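Long-range contacts in protein ten1 (Schizosaccharomyces pombe, PDB 3KF6), which is required for telomere maintenance, pairs with Stn1 in an Rpa2-Rpa3-like complex and probably binds single-stranded telomeric DNA: residues L9-Q14 / V98-Q102; D5-I10 / Q22-F26. One frame throughout, in Å; residues are numbered along the deposited sequence.

Contact 1. Residues L9-Q14 / V98-Q102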
loop_
_atom_site.group_PDB
_atom_site.type_symbol
_atom_site.label_atom_id
_atom_site.label_comp_id
_atom_site.label_asym_id
_atom_site.label_seq_id
_atom_site.Cartn_x
_atom_site.Cartn_y
_atom_site.Cartn_z
ATOM N N LEU B 9 -1.193 -8.243 3.164
ATOM C CA LEU B 9 -0.244 -8.702 2.157
ATOM C C LEU B 9 0.138 -10.140 2.473
ATOM O O LEU B 9 0.786 -10.407 3.485
ATOM C CB LEU B 9 0.991 -7.800 2.171
ATOM C CG LEU B 9 2.092 -8.088 1.154
ATOM C CD1 LEU B 9 1.550 -7.935 -0.267
ATOM C CD2 LEU B 9 3.247 -7.118 1.398
ATOM N N ILE B 10 -0.250 -11.063 1.595
ATOM C CA ILE B 10 0.017 -12.484 1.819
ATOM C C ILE B 10 0.416 -13.240 0.555
ATOM O O ILE B 10 0.461 -12.680 -0.533
ATOM C CB ILE B 10 -1.233 -13.183 2.362
ATOM C CG1 ILE B 10 -2.366 -13.055 1.339
ATOM C CG2 ILE B 10 -1.652 -12.567 3.686
ATOM C CD1 ILE B 10 -3.607 -13.858 1.693
ATOM N N PHE B 11 0.706 -14.528 0.719
ATOM C CA PHE B 11 1.032 -15.383 -0.411
ATOM C C PHE B 11 -0.262 -16.107 -0.740
ATOM O O PHE B 11 -1.150 -16.209 0.106
ATOM C CB PHE B 11 2.096 -16.423 -0.039
ATOM C CG PHE B 11 3.428 -15.836 0.299
ATOM C CD1 PHE B 11 3.830 -15.720 1.625
ATOM C CD2 PHE B 11 4.279 -15.390 -0.704
ATOM C CE1 PHE B 11 5.069 -15.167 1.947
ATOM C CE2 PHE B 11 5.518 -14.835 -0.393
ATOM C CZ PHE B 11 5.913 -14.725 0.938
ATOM N N ILE B 12 -0.380 -16.605 -1.966
ATOM C CA ILE B 12 -1.587 -17.317 -2.344
ATOM C C ILE B 12 -1.823 -18.510 -1.422
ATOM O O ILE B 12 -2.965 -18.805 -1.064
ATOM C CB ILE B 12 -1.516 -17.781 -3.814
ATOM C CG1 ILE B 12 -1.719 -16.566 -4.731
ATOM C CG2 ILE B 12 -2.576 -18.855 -4.088
ATOM C CD1 ILE B 12 -1.636 -16.884 -6.210
ATOM N N ASN B 13 -0.745 -19.177 -1.018
ATOM C CA ASN B 13 -0.863 -20.335 -0.139
ATOM C C ASN B 13 -1.409 -20.002 1.251
ATOM O O ASN B 13 -1.663 -20.908 2.047
ATOM C CB ASN B 13 0.492 -21.047 -0.004
ATOM C CG ASN B 13 1.555 -20.181 0.644
ATOM O OD1 ASN B 13 1.361 -19.653 1.738
ATOM N ND2 ASN B 13 2.695 -20.041 -0.028
ATOM N N GLN B 14 -1.590 -18.717 1.547
ATOM C CA GLN B 14 -2.107 -18.302 2.852
ATOM C C GLN B 14 -3.549 -17.817 2.783
ATOM O O GLN B 14 -4.161 -17.513 3.804
ATOM C CB GLN B 14 -1.247 -17.178 3.446
ATOM C CG GLN B 14 0.215 -17.523 3.640
ATOM C CD GLN B 14 1.023 -16.321 4.090
ATOM O OE1 GLN B 14 0.991 -15.267 3.450
ATOM N NE2 GLN B 14 1.750 -16.470 5.194
ATOM N N VAL B 98 7.724 -9.931 1.617
ATOM C CA VAL B 98 6.387 -10.261 2.093
ATOM C C VAL B 98 6.547 -11.051 3.387
ATOM O O VAL B 98 5.833 -10.818 4.356
ATOM C CB VAL B 98 5.594 -11.135 1.087
ATOM C CG1 VAL B 98 4.316 -11.658 1.742
ATOM C CG2 VAL B 98 5.244 -10.322 -0.145
ATOM N N SER B 99 7.487 -11.989 3.383
ATOM C CA SER B 99 7.745 -12.804 4.561
ATOM C C SER B 99 8.248 -11.952 5.715
ATOM O O SER B 99 7.772 -12.091 6.836
ATOM C CB SER B 99 8.765 -13.902 4.251
ATOM O OG SER B 99 8.170 -14.939 3.496
ATOM N N GLU B 100 9.197 -11.060 5.438
ATOM C CA GLU B 100 9.740 -10.201 6.486
ATOM C C GLU B 100 8.671 -9.313 7.108
ATOM O O GLU B 100 8.639 -9.129 8.322
ATOM C CB GLU B 100 10.874 -9.329 5.940
ATOM C CG GLU B 100 12.181 -10.059 5.757
ATOM C CD GLU B 100 12.628 -10.753 7.033
ATOM O OE1 GLU B 100 12.526 -11.994 7.100
ATOM O OE2 GLU B 100 13.066 -10.052 7.972
ATOM N N ARG B 101 7.795 -8.757 6.278
ATOM C CA ARG B 101 6.740 -7.900 6.802
ATOM C C ARG B 101 5.792 -8.644 7.732
ATOM O O ARG B 101 5.234 -8.051 8.649
ATOM C CB ARG B 101 5.939 -7.261 5.663
ATOM C CG ARG B 101 6.720 -6.213 4.914
ATOM C CD ARG B 101 5.812 -5.372 4.063
ATOM N NE ARG B 101 4.785 -4.701 4.861
ATOM C CZ ARG B 101 3.895 -3.855 4.354
ATOM N NH1 ARG B 101 3.913 -3.574 3.058
ATOM N NH2 ARG B 101 2.974 -3.303 5.138
ATOM N N GLN B 102 5.602 -9.937 7.497
ATOM C CA GLN B 102 4.713 -10.725 8.344
ATOM C C GLN B 102 5.412 -11.081 9.653
ATOM O O GLN B 102 4.769 -11.211 10.696
ATOM C CB GLN B 102 4.280 -12.012 7.620
ATOM C CG GLN B 102 3.458 -11.762 6.369
ATOM C CD GLN B 102 3.011 -13.044 5.680
ATOM O OE1 GLN B 102 3.534 -14.129 5.941
ATOM N NE2 GLN B 102 2.050 -12.917 4.778
#

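Contact 2. Residues D5-I10 / Q22-F26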
loop_
_atom_site.group_PDB
_atom_site.type_symbol
_atom_site.label_atom_id
_atom_site.label_comp_id
_atom_site.label_asym_id
_atom_site.label_seq_id
_atom_site.Cartn_x
_atom_site.Cartn_y
_atom_site.Cartn_z
ATOM N N ASP B 5 -10.678 -0.270 4.543
ATOM C CA ASP B 5 -9.837 -1.229 5.248
ATOM C C ASP B 5 -8.529 -1.467 4.503
ATOM O O ASP B 5 -8.476 -1.364 3.277
ATOM C CB ASP B 5 -10.594 -2.553 5.473
ATOM C CG ASP B 5 -11.203 -3.126 4.194
ATOM O OD1 ASP B 5 -11.687 -2.354 3.348
ATOM O OD2 ASP B 5 -11.219 -4.366 4.048
ATOM N N SER B 6 -7.478 -1.756 5.264
ATOM C CA SER B 6 -6.150 -2.006 4.711
ATOM C C SER B 6 -6.015 -3.472 4.317
ATOM O O SER B 6 -6.432 -4.365 5.051
ATOM C CB SER B 6 -5.084 -1.647 5.753
ATOM O OG SER B 6 -3.779 -1.903 5.263
ATOM N N ALA B 7 -5.424 -3.715 3.152
ATOM C CA ALA B 7 -5.249 -5.077 2.672
ATOM C C ALA B 7 -4.157 -5.836 3.425
ATOM O O ALA B 7 -3.174 -5.248 3.895
ATOM C CB ALA B 7 -4.933 -5.056 1.173
ATOM N N LYS B 8 -4.353 -7.144 3.577
ATOM C CA LYS B 8 -3.359 -7.998 4.221
ATOM C C LYS B 8 -2.485 -8.540 3.101
ATOM O O LYS B 8 -2.981 -9.207 2.188
ATOM C CB LYS B 8 -4.021 -9.173 4.948
ATOM C CG LYS B 8 -4.476 -8.855 6.358
ATOM C CD LYS B 8 -5.186 -10.048 6.985
ATOM C CE LYS B 8 -4.306 -11.290 7.034
ATOM N NZ LYS B 8 -5.078 -12.475 7.531
ATOM N N LEU B 9 -1.193 -8.243 3.164
ATOM C CA LEU B 9 -0.244 -8.702 2.157
ATOM C C LEU B 9 0.138 -10.140 2.473
ATOM O O LEU B 9 0.786 -10.407 3.485
ATOM C CB LEU B 9 0.991 -7.800 2.171
ATOM C CG LEU B 9 2.092 -8.088 1.154
ATOM C CD1 LEU B 9 1.550 -7.935 -0.267
ATOM C CD2 LEU B 9 3.247 -7.118 1.398
ATOM N N ILE B 10 -0.250 -11.063 1.595
ATOM C CA ILE B 10 0.017 -12.484 1.819
ATOM C C ILE B 10 0.416 -13.240 0.555
ATOM O O ILE B 10 0.461 -12.680 -0.533
ATOM C CB ILE B 10 -1.233 -13.183 2.362
ATOM C CG1 ILE B 10 -2.366 -13.055 1.339
ATOM C CG2 ILE B 10 -1.652 -12.567 3.686
ATOM C CD1 ILE B 10 -3.607 -13.858 1.693
ATOM N N GLN B 22 -12.375 -10.529 4.191
ATOM C CA GLN B 22 -11.122 -9.840 4.457
ATOM C C GLN B 22 -10.463 -9.380 3.158
ATOM O O GLN B 22 -10.423 -10.126 2.179
ATOM C CB GLN B 22 -10.215 -10.801 5.211
ATOM C CG GLN B 22 -8.899 -10.270 5.685
ATOM C CD GLN B 22 -8.179 -11.317 6.501
ATOM O OE1 GLN B 22 -8.634 -11.698 7.580
ATOM N NE2 GLN B 22 -7.065 -11.809 5.980
ATOM N N LYS B 23 -9.966 -8.144 3.144
ATOM C CA LYS B 23 -9.292 -7.621 1.955
ATOM C C LYS B 23 -7.875 -8.175 1.933
ATOM O O LYS B 23 -7.158 -8.094 2.924
ATOM C CB LYS B 23 -9.248 -6.098 1.977
ATOM C CG LYS B 23 -8.563 -5.497 0.748
ATOM C CD LYS B 23 -8.540 -3.972 0.795
ATOM C CE LYS B 23 -9.936 -3.378 0.718
ATOM N NZ LYS B 23 -9.921 -1.888 0.793
ATOM N N LEU B 24 -7.470 -8.718 0.787
ATOM C CA LEU B 24 -6.154 -9.329 0.655
ATOM C C LEU B 24 -5.396 -8.810 -0.558
ATOM O O LEU B 24 -5.999 -8.442 -1.559
ATOM C CB LEU B 24 -6.299 -10.844 0.485
ATOM C CG LEU B 24 -7.220 -11.601 1.445
ATOM C CD1 LEU B 24 -7.414 -13.034 0.945
ATOM C CD2 LEU B 24 -6.615 -11.586 2.840
ATOM N N ARG B 25 -4.075 -8.780 -0.456
ATOM C CA ARG B 25 -3.251 -8.388 -1.593
ATOM C C ARG B 25 -2.235 -9.501 -1.817
ATOM O O ARG B 25 -1.552 -9.926 -0.882
ATOM C CB ARG B 25 -2.517 -7.063 -1.359
ATOM C CG ARG B 25 -1.531 -6.802 -2.494
ATOM C CD ARG B 25 -0.722 -5.538 -2.332
ATOM N NE ARG B 25 0.419 -5.548 -3.246
ATOM C CZ ARG B 25 1.187 -4.490 -3.492
ATOM N NH1 ARG B 25 0.936 -3.328 -2.896
ATOM N NH2 ARG B 25 2.209 -4.597 -4.332
ATOM N N PHE B 26 -2.144 -9.985 -3.054
ATOM C CA PHE B 26 -1.207 -11.051 -3.371
ATOM C C PHE B 26 -0.798 -11.038 -4.836
ATOM O O PHE B 26 -1.452 -10.412 -5.676
ATOM C CB PHE B 26 -1.810 -12.420 -3.018
ATOM C CG PHE B 26 -3.149 -12.676 -3.645
ATOM C CD1 PHE B 26 -4.316 -12.273 -3.014
ATOM C CD2 PHE B 26 -3.240 -13.312 -4.881
ATOM C CE1 PHE B 26 -5.564 -12.499 -3.601
ATOM C CE2 PHE B 26 -4.482 -13.539 -5.478
ATOM C CZ PHE B 26 -5.642 -13.131 -4.836
HETATM O O HOH W 1 -10.387 -6.440 5.514
HETATM O O HOH W 2 -7.357 -7.107 5.547
#

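Contact 1. Residues L9-Q14 / V98-Q102
In this OB-fold protein the C-terminal helix 91-103 packs against the turn that follows the short strand 8-9, and the contact joins segments 84 residues apart at their closest ends. Val98 faces the turn and is the apolar centre of the contact. Its CG2 lies 4.1 Å from CG of Leu9, while its CG1 sits over the Phe11 ring, 3.8 Å from the centroid and 24° off the normal, a CH-pi contact. A compact, beta-branched valine fills the gap between Leu9 and the Phe11 ring. One residue on, Ser99 is small enough to let the ring edge approach, with its OG 3.4 Å from CZ of Phe11. Arg101 brings its NH1 to 4.0 Å from CD2 of Leu9, but the guanidinium is mainly engaged by the Stn1 chain, bonding to the Asp72 carbonyl and making a cation-pi contact with Trp136 of that chain. Gln102 closes the contact with polar bonds. A primary amide both donates and accepts, so two glutamines can pair head to tail: Gln14 NE2 donates to Gln102 OE1 at 3.0 Å, and Gln102 NE2 donates to Gln14 OE1 at 2.9 Å. The second hydrogen of Gln102 NE2 goes to Leu9 O at 3.1 Å, and Gln14 OE1 also accepts from Phe11 N at 2.8 Å.

Contact 2. Residues D5-I10 / Q22-F26
Two neighbouring strands of the OB-fold sheet run parallel here, the short strand 8-9 beside the start of strand 23-34. Three backbone bonds set the register: Lys8 N to Lys23 O (3.0 Å), Arg25 N to Lys8 O (2.9 Å) and Ile10 N to Arg25 O (3.0 Å). Lys8 thus lies beside Leu24 on one face, Leu9 beside Arg25 on the other. At the start of strand 23-34, Lys23 runs extended through chi1 and chi2 (both t), then bends at chi3 (m), bringing NZ 2.9 Å from Asp5 O and into a salt bridge of 3.1 Å with Asp5 OD1; the ammonium also donates to Leu2 O, its strongest partner. A long, flexible lysine suits the span, its CG packing 3.7 Å from Ala7 CB. Asp5, at chi1 p, also reaches Arg71 and, through a water, Lys23 N. The small Ala7 leaves room for Arg25, whose CB is 4.0 Å from Ala7 CB. Arg25 is nearly straight, t at chi1 to chi3, so its aliphatic part passes Leu9 (CD1 to Arg25 CD 3.9 Å) while its guanidinium reaches Glu132 of the Stn1 chain in a salt bridge. Exposed Lys8 stands on the Leu24 face with chi1 m, its CB 4.1 Å from Leu24 CD2. Phe26 (chi1 p) turns its ring away from Ile10, leaving CB 3.4 Å from Ile10 O, and packs on Ile12, Val47 and Ile68. Ile10 leaves the backbone sideways; with chi1 p and chi2 t its end swings in, so that CD1 lies 3.9 Å from Leu24 CD2.

Overall arrangement
Both contacts start from the same piece of chain: Leu9 and Ile10 belong to each, and the centres lie about 10 Å apart. Leu9 is the residue where the two meet: it pairs with Arg25 in contact 2 and its side chain packs on both Arg25 and Val98, while its carbonyl accepts from Gln102. Strand 23-34, strand 8-9 and helix 91-103 are thereby joined in series. The turn of contact 1 also reaches back to the sheet, where Ile12 CG1 packs 3.6 Å from Phe26 CD2. The two contacts share a border with Stn1 as well: Trp136 of that chain packs on Leu9 and meets Arg101, and other Stn1 residues bind Ser6 and Arg25.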